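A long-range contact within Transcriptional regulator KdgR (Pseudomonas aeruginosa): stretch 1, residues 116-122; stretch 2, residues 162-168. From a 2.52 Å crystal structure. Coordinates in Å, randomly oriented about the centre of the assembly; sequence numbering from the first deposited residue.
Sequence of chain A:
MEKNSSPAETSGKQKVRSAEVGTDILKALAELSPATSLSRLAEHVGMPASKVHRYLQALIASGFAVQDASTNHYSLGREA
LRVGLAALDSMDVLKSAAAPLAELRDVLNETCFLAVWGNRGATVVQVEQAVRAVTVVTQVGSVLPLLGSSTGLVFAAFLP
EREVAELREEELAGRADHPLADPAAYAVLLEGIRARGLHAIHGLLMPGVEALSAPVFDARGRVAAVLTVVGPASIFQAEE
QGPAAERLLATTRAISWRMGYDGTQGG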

# COMPACT_ATOMS: atom_id res chain seq x y z
N VAL A 116 -4.20 16.12 0.85
CA VAL A 116 -4.68 14.79 0.47
C VAL A 116 -6.08 14.93 -0.11
O VAL A 116 -6.70 15.99 -0.04
N TRP A 117 -6.58 13.83 -0.68
CA TRP A 117 -7.86 13.83 -1.38
C TRP A 117 -8.96 13.36 -0.44
O TRP A 117 -8.93 12.23 0.05
N GLY A 118 -9.93 14.24 -0.18
CA GLY A 118 -11.02 13.95 0.72
C GLY A 118 -12.35 14.04 -0.01
O GLY A 118 -12.42 14.36 -1.19
N ASN A 119 -13.43 13.80 0.72
CA ASN A 119 -14.74 13.87 0.12
C ASN A 119 -15.07 15.16 -0.63
O ASN A 119 -16.05 15.20 -1.35
N ARG A 120 -14.29 16.21 -0.45
CA ARG A 120 -14.55 17.44 -1.18
C ARG A 120 -13.41 17.86 -2.02
O ARG A 120 -13.39 18.98 -2.48
N GLY A 121 -12.44 16.99 -2.24
CA GLY A 121 -11.32 17.34 -3.07
C GLY A 121 -10.09 17.67 -2.28
O GLY A 121 -9.93 17.26 -1.16
N ALA A 122 -9.21 18.45 -2.88
CA ALA A 122 -7.98 18.81 -2.24
C ALA A 122 -8.25 19.42 -0.90
O ALA A 122 -8.98 20.36 -0.76
N ARG A 162 -12.97 9.09 -12.50
CA ARG A 162 -14.23 8.76 -11.87
C ARG A 162 -14.38 9.41 -10.50
O ARG A 162 -15.48 9.82 -10.12
N GLU A 163 -13.30 9.51 -9.74
CA GLU A 163 -13.42 10.12 -8.42
C GLU A 163 -13.16 11.62 -8.41
O GLU A 163 -13.16 12.23 -7.34
N VAL A 164 -12.96 12.24 -9.57
CA VAL A 164 -12.88 13.69 -9.64
C VAL A 164 -14.11 14.30 -10.31
O VAL A 164 -14.47 15.44 -9.99
N ALA A 165 -14.79 13.56 -11.18
CA ALA A 165 -15.73 14.16 -12.12
C ALA A 165 -16.91 14.81 -11.42
O ALA A 165 -17.35 15.90 -11.82
N GLU A 166 -17.45 14.17 -10.38
CA GLU A 166 -18.67 14.71 -9.78
C GLU A 166 -18.42 16.09 -9.19
O GLU A 166 -19.12 17.05 -9.52
N LEU A 167 -17.41 16.21 -8.31
CA LEU A 167 -17.13 17.52 -7.75
C LEU A 167 -16.70 18.49 -8.84
O LEU A 167 -17.07 19.68 -8.79
N ARG A 168 -15.98 18.01 -9.86
CA ARG A 168 -15.69 18.88 -10.99
C ARG A 168 -16.96 19.36 -11.67
O ARG A 168 -17.03 20.51 -12.12

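The contact between the strand-turn-strand segment 116-122 and the helical segment 162-168 is small, burying 229 Å² in total, and rests mainly on Trp-117 and Leu-167, whose CA-to-CB bonds both point toward the opposing stretch. Trp-117 adopts chi1 t (-177°) with chi2 at -101°, which extends the indole from the strand to the helix, with CZ2 foremost. At the edge of the ring, near its plane, CZ2 lies 3.1 Å from the backbone O of Glu-163, a close approach that places a polarized aromatic C-H group against a carbonyl. The same CZ2 atom packs 4.2 Å from CG1 of Val-164, whose CA-to-CB bond points sideways and whose chi1 is m (-48°).

Leu-167, four residues after Glu-163, closes the other part of the contact. Its chi1 is p (60°), an uncommon choice for leucine in a helix, and chi2, at 98°, falls between wells. In this conformation CD2 comes within 3.4 Å of Trp-117 CZ2, oblique to the ring, and also reaches the turn, 3.9 Å from Gly-121 N and 4.0 Å from Arg-120 C. That turn, type I from Gly-118 to Gly-121, is held by the 2.8 Å hydrogen bond from Gly-121 N to Gly-118 O. Gly-121 has phi/psi of 102/-156°, where a CB would be jammed against the preceding carbonyl O; it would also lie 3.6 Å from Leu-167 CD1.

No hydrogen bond links the two stretches. The CA-to-CB bond of Glu-163 points sideways, but chi1 p (36°) and chi2 t (179°) bring its carboxylate nearer the indole; OE2 remains 3.8 Å from Trp-117 NE1. The CA-to-CB bond of Arg-120 points away; its chi1 is m (-55°), and its CB stays 5.9 Å from Leu-167 CD2.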

# COMPACT_ATOMS: atom_id res chain seq x y z
CB VAL A 116 -4.69 13.81 1.66
CG1 VAL A 116 -3.29 13.75 2.33
CG2 VAL A 116 -5.79 14.22 2.65
CB TRP A 117 -7.78 12.96 -2.63
CG TRP A 117 -9.01 12.94 -3.46
CD1 TRP A 117 -9.98 11.95 -3.49
CD2 TRP A 117 -9.47 13.97 -4.34
NE1 TRP A 117 -10.97 12.30 -4.38
CE2 TRP A 117 -10.69 13.53 -4.91
CE3 TRP A 117 -8.95 15.20 -4.73
CZ2 TRP A 117 -11.40 14.29 -5.84
CZ3 TRP A 117 -9.66 15.96 -5.66
CH2 TRP A 117 -10.87 15.50 -6.19
CB ASN A 119 -15.81 13.60 1.16
CG ASN A 119 -15.77 14.60 2.26
OD1 ASN A 119 -14.88 15.42 2.31
ND2 ASN A 119 -16.73 14.52 3.15
CB ARG A 120 -14.89 18.59 -0.25
CG ARG A 120 -16.03 18.33 0.70
CD ARG A 120 -17.38 18.37 0.01
NE ARG A 120 -18.42 17.77 0.84
CZ ARG A 120 -19.20 16.78 0.46
NH1 ARG A 120 -19.08 16.26 -0.75
NH2 ARG A 120 -20.11 16.29 1.29
CB ALA A 122 -7.20 19.77 -3.09
CB ARG A 162 -14.36 7.24 -11.79
CG ARG A 162 -15.43 6.76 -10.86
CD ARG A 162 -16.77 6.76 -11.55
NE ARG A 162 -17.85 6.65 -10.58
CZ ARG A 162 -18.94 5.93 -10.77
NH1 ARG A 162 -19.09 5.22 -11.89
NH2 ARG A 162 -19.89 5.88 -9.84
CB GLU A 163 -12.52 9.42 -7.41
CG GLU A 163 -11.19 8.93 -7.92
CD GLU A 163 -10.37 8.28 -6.81
OE1 GLU A 163 -9.68 7.29 -7.08
OE2 GLU A 163 -10.45 8.77 -5.67
CB VAL A 164 -11.59 14.16 -10.36
CG1 VAL A 164 -10.37 13.45 -9.83
CG2 VAL A 164 -11.69 14.08 -11.84
CB ALA A 165 -16.21 13.10 -13.12
CB GLU A 166 -19.22 13.77 -8.71
CG GLU A 166 -20.33 14.44 -7.89
CD GLU A 166 -20.85 13.57 -6.76
OE1 GLU A 166 -22.03 13.14 -6.85
OE2 GLU A 166 -20.08 13.31 -5.80
CB LEU A 167 -16.09 17.44 -6.62
CG LEU A 167 -14.65 16.93 -6.75
CD1 LEU A 167 -13.67 18.08 -6.91
CD2 LEU A 167 -14.27 16.11 -5.53
CB ARG A 168 -14.80 18.16 -12.01
CG ARG A 168 -14.59 19.00 -13.28
CD ARG A 168 -13.85 18.24 -14.35
NE ARG A 168 -14.81 17.43 -15.06
CZ ARG A 168 -14.58 16.19 -15.50
NH1 ARG A 168 -13.41 15.59 -15.29
NH2 ARG A 168 -15.55 15.56 -16.13